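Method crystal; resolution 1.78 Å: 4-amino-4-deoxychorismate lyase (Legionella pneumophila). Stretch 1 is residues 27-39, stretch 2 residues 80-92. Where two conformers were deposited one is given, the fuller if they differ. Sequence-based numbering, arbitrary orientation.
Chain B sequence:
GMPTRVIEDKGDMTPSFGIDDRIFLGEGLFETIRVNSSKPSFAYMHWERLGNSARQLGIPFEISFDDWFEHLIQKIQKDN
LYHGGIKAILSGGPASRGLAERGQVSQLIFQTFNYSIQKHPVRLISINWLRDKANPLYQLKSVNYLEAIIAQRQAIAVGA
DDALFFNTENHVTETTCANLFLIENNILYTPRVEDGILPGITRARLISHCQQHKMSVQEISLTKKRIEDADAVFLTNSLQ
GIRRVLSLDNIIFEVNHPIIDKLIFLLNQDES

Stretch 1, residues 27-39: EGLFETIRVNSSK
Stretch 2, residues 80-92: NLYHGGIKAILSG

How do the two stretches lie against each other at the start? Strand 28-36 runs antiparallel to strand 84-91, their directions 148° apart and their axes 4.4 Å apart at closest approach. Glu 27 precedes the strand (phi/psi -86/79, chi1 t, chi2 t, chi3 72°), and its O accepts a hydrogen bond from Gly 92 N at 2.9 Å. Gly 28 (-160/150) faces Ser 91 (chi1 p) as a non-hydrogen-bonded pair, CA to CA 4.3 Å, close enough for a CA-H...O contact of 3.1 Å from Gly 28 CA to Leu 90 O. Gly 92 has no side chain, and a CB there would clash with Glu 27 OE1.

How does the pairing run through the middle? Two-bond pairs alternate with narrower ones: Leu 29, Glu 31, Ile 33 and Val 35 each exchange two backbone hydrogen bonds with their partners, while Gly 28, Phe 30, Thr 32 and Arg 34 sit in narrower non-hydrogen-bonded pairs. Leu 29 (-128/156, m, t) pairs with Leu 90 (t, p): Leu 29 N to Leu 90 O and Leu 90 N to Leu 29 O are both 2.8 Å. Phe 30 (-142/163, chi1 75°, chi2 -85°) lies opposite Ile 89 (m, t), with CA atoms 4.4 Å apart. An extended Lys 87, all four chi angles t, reaches its ring: Lys 87 NZ stands 4.8 Å from the Phe 30 ring centroid, 17° off the normal, a cation-pi contact.

How does the ladder continue beyond Phe 30? Glu 31 (-136/138, m, m) pairs with Ala 88, its N 3.0 Å from Ala 88 O and its O 2.8 Å from Ala 88 N. Thr 32 (-116/118, chi1 t) pairs with Lys 87. Ile 33 (-116/126, m, t) repeats the two-bond pattern with Ile 86 (m, t), 2.8 Å from Ile 33 N to Ile 86 O and from Ile 86 N to Ile 33 O. CA atoms of the Leu 29, Glu 31 and Ile 33 pairs are 5.1 to 5.2 Å apart. Arg 34 (-73/138, all t) pairs with Gly 85, and within stretch 1 Arg 34 NE donates to Asn 36 OD1 at 2.8 Å.

How does the contact finish at the turn? Val 35 (-115/123, chi1 t) makes the last two-bond pair, Val 35 N to Gly 84 O 2.8 Å and Gly 84 N to Val 35 O 2.9 Å; its CG2 lies 3.9 Å from Ile 86 CG1 and 4.0 Å from Leu 81 CD2. Asn 36 (-123/124, m) then opens a type I' turn to Lys 39, through Ser 37 (52/43, m) and Ser 38 (71/12, m). This turn brings Ser 37 CA over a face of the Tyr 82 ring (chi1 t, chi2 90°), 3.5 Å from its centroid, while Ser 37 N donates to His 83 ND1 (chi1 m) at 3.2 Å. Ser 38 closes the contact: its N donates to Tyr 82 O at 2.8 Å and its OG to Leu 81 O at 3.1 Å.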

ATOM      1  N   GLU B  27       0.157   2.425   7.745  1.00  7.84           N
ATOM      2  CA  GLU B  27       0.358   1.600   8.933  1.00  8.35           C
ATOM      3  C   GLU B  27      -1.013   1.289   9.533  1.00  9.60           C
ATOM      4  O   GLU B  27      -1.478   1.953  10.467  1.00 10.95           O
ATOM      5  CB  GLU B  27       1.340   2.210   9.959  1.00  7.48           C
ATOM      6  CG  GLU B  27       1.841   1.167  10.943  1.00  8.77           C
ATOM      7  CD  GLU B  27       2.857   1.754  11.877  1.00  9.82           C
ATOM      8  OE1 GLU B  27       2.438   2.531  12.735  1.00 12.16           O
ATOM      9  OE2 GLU B  27       4.055   1.509  11.710  1.00 10.07           O
ATOM     10  N   GLY B  28      -1.686   0.308   8.917  1.00  8.69           N
ATOM     11  CA  GLY B  28      -3.023  -0.108   9.376  1.00  8.40           C
ATOM     12  C   GLY B  28      -3.371  -1.498   8.882  1.00  8.50           C
ATOM     13  O   GLY B  28      -2.891  -1.942   7.809  1.00  9.15           O
ATOM     14  N   LEU B  29      -4.173  -2.202   9.669  1.00  8.01           N
ATOM     15  CA  LEU B  29      -4.571  -3.562   9.375  1.00  9.90           C
ATOM     16  C   LEU B  29      -6.077  -3.648   9.449  1.00 10.97           C
ATOM     17  O   LEU B  29      -6.719  -2.846  10.149  1.00  9.72           O
ATOM     18  CB  LEU B  29      -3.953  -4.534  10.388  1.00  8.60           C
ATOM     19  CG  LEU B  29      -2.430  -4.608  10.408  1.00  9.12           C
ATOM     20  CD1 LEU B  29      -1.939  -5.270  11.708  1.00  9.69           C
ATOM     21  CD2 LEU B  29      -1.925  -5.335   9.099  1.00  9.97           C
ATOM     22  N   PHE B  30      -6.667  -4.621   8.754  1.00  9.05           N
ATOM     23  CA  PHE B  30      -8.107  -4.799   8.886  1.00 11.27           C
ATOM     24  C   PHE B  30      -8.527  -6.262   8.896  1.00 11.13           C
ATOM     25  O   PHE B  30      -7.782  -7.153   8.491  1.00  9.68           O
ATOM     26  CB  PHE B  30      -8.871  -4.045   7.777  1.00  9.84           C
ATOM     27  CG  PHE B  30      -8.812  -4.696   6.442  1.00 10.22           C
ATOM     28  CD1 PHE B  30      -7.747  -4.466   5.583  1.00 16.37           C
ATOM     29  CD2 PHE B  30      -9.849  -5.510   6.003  1.00 17.46           C
ATOM     30  CE1 PHE B  30      -7.689  -5.075   4.336  1.00 19.54           C
ATOM     31  CE2 PHE B  30      -9.808  -6.125   4.756  1.00 18.10           C
ATOM     32  CZ  PHE B  30      -8.728  -5.914   3.914  1.00 19.19           C
ATOM     33  N   GLU B  31      -9.761  -6.468   9.362  1.00 10.02           N
ATOM     34  CA  GLU B  31     -10.419  -7.763   9.284  1.00  8.89           C
ATOM     35  C   GLU B  31     -11.852  -7.499   8.831  1.00  9.75           C
ATOM     36  O   GLU B  31     -12.485  -6.546   9.315  1.00 10.08           O
ATOM     37  CB  GLU B  31     -10.472  -8.441  10.649  1.00  9.78           C
ATOM     38  CG  GLU B  31      -9.152  -8.999  11.089  1.00 10.98           C
ATOM     39  CD  GLU B  31      -8.699 -10.188  10.262  1.00 12.82           C
ATOM     40  OE1 GLU B  31      -9.525 -10.858   9.609  1.00 12.62           O
ATOM     41  OE2 GLU B  31      -7.486 -10.472  10.266  1.00  9.33           O
ATOM     42  N   THR B  32     -12.337  -8.330   7.923  1.00 11.07           N
ATOM     43  CA  THR B  32     -13.706  -8.230   7.453  0.50 12.57           C
ATOM     44  C   THR B  32     -14.425  -9.526   7.871  1.00 12.95           C
ATOM     45  O   THR B  32     -14.040 -10.620   7.503  1.00 12.14           O
ATOM     46  CB  THR B  32     -13.766  -7.887   5.932  0.50 16.29           C
ATOM     47  OG1 THR B  32     -15.123  -7.868   5.490  0.50 22.65           O
ATOM     48  CG2 THR B  32     -12.955  -8.862   5.096  0.50 20.55           C
ATOM     49  N   ILE B  33     -15.444  -9.361   8.699  1.00 11.59           N
ATOM     50  CA  ILE B  33     -16.067 -10.448   9.441  1.00 11.84           C
ATOM     51  C   ILE B  33     -17.520 -10.595   8.976  1.00 11.22           C
ATOM     52  O   ILE B  33     -18.277  -9.645   8.977  1.00 10.12           O
ATOM     53  CB  ILE B  33     -16.038 -10.164  10.933  1.00  8.71           C
ATOM     54  CG1 ILE B  33     -14.621  -9.955  11.456  1.00 14.00           C
ATOM     55  CG2 ILE B  33     -16.692 -11.298  11.752  1.00  9.24           C
ATOM     56  CD1 ILE B  33     -14.569  -9.063  12.709  1.00 13.52           C
ATOM     57  N   ARG B  34     -17.875 -11.800   8.584  1.00 10.26           N
ATOM     58  CA  ARG B  34     -19.242 -12.092   8.244  1.00 11.42           C
ATOM     59  C   ARG B  34     -20.093 -12.160   9.505  1.00 11.43           C
ATOM     60  O   ARG B  34     -19.678 -12.731  10.518  1.00 12.35           O
ATOM     61  CB  ARG B  34     -19.316 -13.391   7.485  1.00 10.31           C
ATOM     62  CG  ARG B  34     -20.733 -13.714   6.980  1.00 16.75           C
ATOM     63  CD  ARG B  34     -20.656 -14.771   5.894  1.00 31.41           C
ATOM     64  NE  ARG B  34     -21.977 -15.244   5.471  1.00 38.18           N
ATOM     65  CZ  ARG B  34     -22.213 -16.071   4.443  1.00 43.93           C
ATOM     66  NH1 ARG B  34     -21.224 -16.545   3.670  1.00 43.08           N
ATOM     67  NH2 ARG B  34     -23.469 -16.424   4.177  1.00 45.11           N
ATOM     68  N   VAL B  35     -21.295 -11.586   9.446  1.00  9.86           N
ATOM     69  CA  VAL B  35     -22.241 -11.692  10.540  1.00 10.26           C
ATOM     70  C   VAL B  35     -23.439 -12.495  10.018  1.00 13.24           C
ATOM     71  O   VAL B  35     -24.019 -12.131   8.976  1.00  8.01           O
ATOM     72  CB  VAL B  35     -22.672 -10.334  11.068  1.00 10.84           C
ATOM     73  CG1 VAL B  35     -23.783 -10.507  12.108  1.00 12.10           C
ATOM     74  CG2 VAL B  35     -21.492  -9.626  11.679  1.00 11.00           C
ATOM     75  N   ASN B  36     -23.743 -13.600  10.716  1.00 12.45           N
ATOM     76  CA  ASN B  36     -24.846 -14.497  10.376  1.00 14.45           C
ATOM     77  C   ASN B  36     -25.765 -14.612  11.571  1.00 16.21           C
ATOM     78  O   ASN B  36     -25.325 -14.932  12.653  1.00 16.56           O
ATOM     79  CB  ASN B  36     -24.355 -15.914  10.020  1.00 18.18           C
ATOM     80  CG  ASN B  36     -23.311 -15.941   8.911  1.00 26.13           C
ATOM     81  OD1 ASN B  36     -23.591 -15.598   7.762  1.00 36.37           O
ATOM     82  ND2 ASN B  36     -22.105 -16.416   9.238  1.00 28.48           N
ATOM     83  N   SER B  37     -27.044 -14.316  11.388  1.00 15.85           N
ATOM     84  CA  SER B  37     -28.042 -14.414  12.445  1.00 15.86           C
ATOM     85  C   SER B  37     -27.620 -13.669  13.718  1.00 15.92           C
ATOM     86  O   SER B  37     -27.779 -14.166  14.839  1.00 16.64           O
ATOM     87  CB  SER B  37     -28.403 -15.880  12.704  1.00 18.78           C
ATOM     88  OG  SER B  37     -28.664 -16.581  11.486  1.00 20.43           O
ATOM     89  N   SER B  38     -27.071 -12.473  13.503  1.00 12.34           N
ATOM     90  CA  SER B  38     -26.645 -11.536  14.545  1.00 13.06           C
ATOM     91  C   SER B  38     -25.408 -11.988  15.304  1.00 14.41           C
ATOM     92  O   SER B  38     -25.092 -11.415  16.339  1.00 18.51           O
ATOM     93  CB  SER B  38     -27.769 -11.250  15.537  1.00 16.62           C
ATOM     94  OG  SER B  38     -28.939 -10.892  14.837  1.00 21.49           O
ATOM     95  N   LYS B  39     -24.738 -13.007  14.791  1.00 16.53           N
ATOM     96  CA  LYS B  39     -23.511 -13.546  15.394  1.00 17.79           C
ATOM     97  C   LYS B  39     -22.299 -13.377  14.460  1.00 16.09           C
ATOM     98  O   LYS B  39     -22.353 -13.767  13.293  1.00 16.27           O
ATOM     99  CB  LYS B  39     -23.700 -15.018  15.739  1.00 19.76           C
ATOM    100  CG  LYS B  39     -24.681 -15.242  16.906  1.00 27.99           C
ATOM    101  CD  LYS B  39     -25.181 -16.690  16.951  1.00 40.56           C
ATOM    102  CE  LYS B  39     -25.988 -16.992  18.230  1.00 44.86           C
ATOM    103  NZ  LYS B  39     -27.196 -17.848  17.958  1.00 48.69           N
ATOM    104  N   ASN B  80     -28.554  -3.103  14.552  1.00 17.84           N
ATOM    105  CA  ASN B  80     -29.628  -4.015  14.190  1.00 18.71           C
ATOM    106  C   ASN B  80     -29.301  -4.990  13.062  1.00 17.39           C
ATOM    107  O   ASN B  80     -30.150  -5.330  12.239  1.00 18.16           O
ATOM    108  CB  ASN B  80     -30.905  -3.202  13.898  1.00 21.20           C
ATOM    109  CG  ASN B  80     -31.320  -2.360  15.093  1.00 29.57           C
ATOM    110  OD1 ASN B  80     -31.673  -2.902  16.148  1.00 42.95           O
ATOM    111  ND2 ASN B  80     -31.230  -1.030  14.954  1.00 30.25           N
ATOM    112  N   LEU B  81     -28.068  -5.473  13.048  1.00 13.52           N
ATOM    113  CA  LEU B  81     -27.618  -6.378  12.012  1.00 13.51           C
ATOM    114  C   LEU B  81     -28.091  -7.805  12.309  1.00 16.25           C
ATOM    115  O   LEU B  81     -28.063  -8.269  13.479  1.00 18.10           O
ATOM    116  CB  LEU B  81     -26.094  -6.307  11.926  1.00 15.31           C
ATOM    117  CG  LEU B  81     -25.361  -6.514  10.617  1.00 17.02           C
ATOM    118  CD1 LEU B  81     -25.748  -5.459   9.600  1.00 16.78           C
ATOM    119  CD2 LEU B  81     -23.848  -6.508  10.916  1.00 13.26           C
ATOM    120  N   TYR B  82     -28.565  -8.497  11.277  1.00 13.99           N
ATOM    121  CA  TYR B  82     -28.838  -9.925  11.380  1.00 13.12           C
ATOM    122  C   TYR B  82     -27.849 -10.627  10.484  1.00 12.93           C
ATOM    123  O   TYR B  82     -26.896 -11.230  10.987  1.00 14.88           O
ATOM    124  CB  TYR B  82     -30.299 -10.246  11.068  1.00 11.09           C
ATOM    125  CG  TYR B  82     -30.739 -11.691  11.336  1.00 13.15           C
ATOM    126  CD1 TYR B  82     -31.257 -12.072  12.592  1.00 13.02           C
ATOM    127  CD2 TYR B  82     -30.692 -12.655  10.327  1.00 13.80           C
ATOM    128  CE1 TYR B  82     -31.679 -13.389  12.832  1.00 16.27           C
ATOM    129  CE2 TYR B  82     -31.138 -13.980  10.556  1.00 16.24           C
ATOM    130  CZ  TYR B  82     -31.616 -14.337  11.809  1.00 14.74           C
ATOM    131  OH  TYR B  82     -32.057 -15.643  12.010  1.00 17.22           O
ATOM    132  N   HIS B  83     -28.028 -10.534   9.165  1.00 12.42           N
ATOM    133  CA  HIS B  83     -26.995 -10.955   8.228  1.00 12.28           C
ATOM    134  C   HIS B  83     -26.282  -9.704   7.714  1.00 11.78           C
ATOM    135  O   HIS B  83     -26.908  -8.683   7.412  1.00 10.24           O
ATOM    136  CB  HIS B  83     -27.559 -11.696   7.028  1.00 14.59           C
ATOM    137  CG  HIS B  83     -28.307 -12.948   7.360  1.00 20.30           C
ATOM    138  ND1 HIS B  83     -27.965 -13.771   8.411  1.00 18.07           N
ATOM    139  CD2 HIS B  83     -29.339 -13.556   6.724  1.00 17.31           C
ATOM    140  CE1 HIS B  83     -28.780 -14.810   8.436  1.00 19.11           C
ATOM    141  NE2 HIS B  83     -29.617 -14.710   7.418  1.00 18.92           N
ATOM    142  N   GLY B  84     -24.975  -9.794   7.564  1.00  9.84           N
ATOM    143  CA  GLY B  84     -24.189  -8.657   7.024  1.00  8.00           C
ATOM    144  C   GLY B  84     -22.722  -8.809   7.347  1.00  9.05           C
ATOM    145  O   GLY B  84     -22.230  -9.934   7.455  1.00 10.00           O
ATOM    146  N   GLY B  85     -22.025  -7.682   7.477  1.00  8.07           N
ATOM    147  CA  GLY B  85     -20.613  -7.700   7.818  1.00  9.25           C
ATOM    148  C   GLY B  85     -20.195  -6.686   8.839  1.00  9.92           C
ATOM    149  O   GLY B  85     -20.893  -5.683   9.074  1.00  9.19           O
ATOM    150  N   ILE B  86     -19.034  -6.954   9.455  1.00 12.44           N
ATOM    151  CA  ILE B  86     -18.349  -5.956  10.275  1.00 13.98           C
ATOM    152  C   ILE B  86     -16.893  -5.857   9.828  1.00 13.37           C
ATOM    153  O   ILE B  86     -16.239  -6.874   9.619  1.00 12.40           O
ATOM    154  CB  ILE B  86     -18.326  -6.299  11.789  1.00 16.23           C
ATOM    155  CG1 ILE B  86     -19.703  -6.265  12.419  1.00 23.15           C
ATOM    156  CG2 ILE B  86     -17.430  -5.294  12.552  1.00 18.84           C
ATOM    157  CD1 ILE B  86     -19.712  -6.766  13.859  1.00 27.16           C
ATOM    158  N   LYS B  87     -16.416  -4.627   9.639  1.00 12.55           N
ATOM    159  CA  LYS B  87     -14.995  -4.380   9.319  1.00 11.97           C
ATOM    160  C   LYS B  87     -14.327  -3.771  10.539  1.00 12.92           C
ATOM    161  O   LYS B  87     -14.826  -2.801  11.100  1.00 13.15           O
ATOM    162  CB  LYS B  87     -14.866  -3.470   8.107  1.00 12.85           C
ATOM    163  CG  LYS B  87     -13.440  -3.357   7.564  1.00 17.59           C
ATOM    164  CD  LYS B  87     -13.397  -2.564   6.230  1.00 18.59           C
ATOM    165  CE  LYS B  87     -11.954  -2.227   5.834  1.00 19.96           C
ATOM    166  NZ  LYS B  87     -11.867  -1.654   4.431  1.00 19.10           N
ATOM    167  N   ALA B  88     -13.230  -4.373  10.985  1.00 12.45           N
ATOM    168  CA  ALA B  88     -12.398  -3.826  12.080  1.00 10.36           C
ATOM    169  C   ALA B  88     -11.155  -3.245  11.430  1.00 11.86           C
ATOM    170  O   ALA B  88     -10.559  -3.903  10.600  1.00 11.24           O
ATOM    171  CB  ALA B  88     -11.998  -4.906  13.022  1.00 11.93           C
ATOM    172  N   ILE B  89     -10.819  -1.990  11.732  1.00 10.87           N
ATOM    173  CA  ILE B  89      -9.601  -1.358  11.243  1.00  9.20           C
ATOM    174  C   ILE B  89      -8.745  -0.973  12.443  1.00  9.86           C
ATOM    175  O   ILE B  89      -9.236  -0.303  13.333  1.00 10.49           O
ATOM    176  CB  ILE B  89      -9.878  -0.088  10.393  1.00  9.55           C
ATOM    177  CG1 ILE B  89     -10.835  -0.392   9.232  1.00 16.01           C
ATOM    178  CG2 ILE B  89      -8.569   0.462   9.826  1.00 11.31           C
ATOM    179  CD1 ILE B  89     -11.229   0.884   8.431  1.00 16.54           C
ATOM    180  N   LEU B  90      -7.485  -1.432  12.453  1.00 11.15           N
ATOM    181  CA  LEU B  90      -6.505  -1.142  13.516  1.00 10.21           C
ATOM    182  C   LEU B  90      -5.436  -0.246  12.901  1.00  9.65           C
ATOM    183  O   LEU B  90      -4.775  -0.635  11.926  1.00 10.06           O
ATOM    184  CB  LEU B  90      -5.832  -2.419  14.007  1.00 10.79           C
ATOM    185  CG  LEU B  90      -4.794  -2.294  15.116  1.00  8.79           C
ATOM    186  CD1 LEU B  90      -5.462  -1.956  16.428  1.00 10.10           C
ATOM    187  CD2 LEU B  90      -3.975  -3.598  15.236  1.00 12.46           C
ATOM    188  N   SER B  91      -5.298   0.959  13.440  1.00 10.87           N
ATOM    189  CA  SER B  91      -4.292   1.913  12.972  1.00 11.24           C
ATOM    190  C   SER B  91      -3.107   1.900  13.893  1.00 10.41           C
ATOM    191  O   SER B  91      -3.235   1.579  15.077  1.00 10.74           O
ATOM    192  CB  SER B  91      -4.846   3.327  12.967  1.00  9.98           C
ATOM    193  OG  SER B  91      -5.052   3.808  14.277  1.00 11.22           O
ATOM    194  N   GLY B  92      -1.954   2.276  13.356  1.00 12.37           N
ATOM    195  CA  GLY B  92      -0.736   2.432  14.168  1.00 10.53           C
ATOM    196  C   GLY B  92      -0.899   3.534  15.200  1.00 13.13           C
ATOM    197  O   GLY B  92      -0.272   3.517  16.255  1.00 14.47           O
TER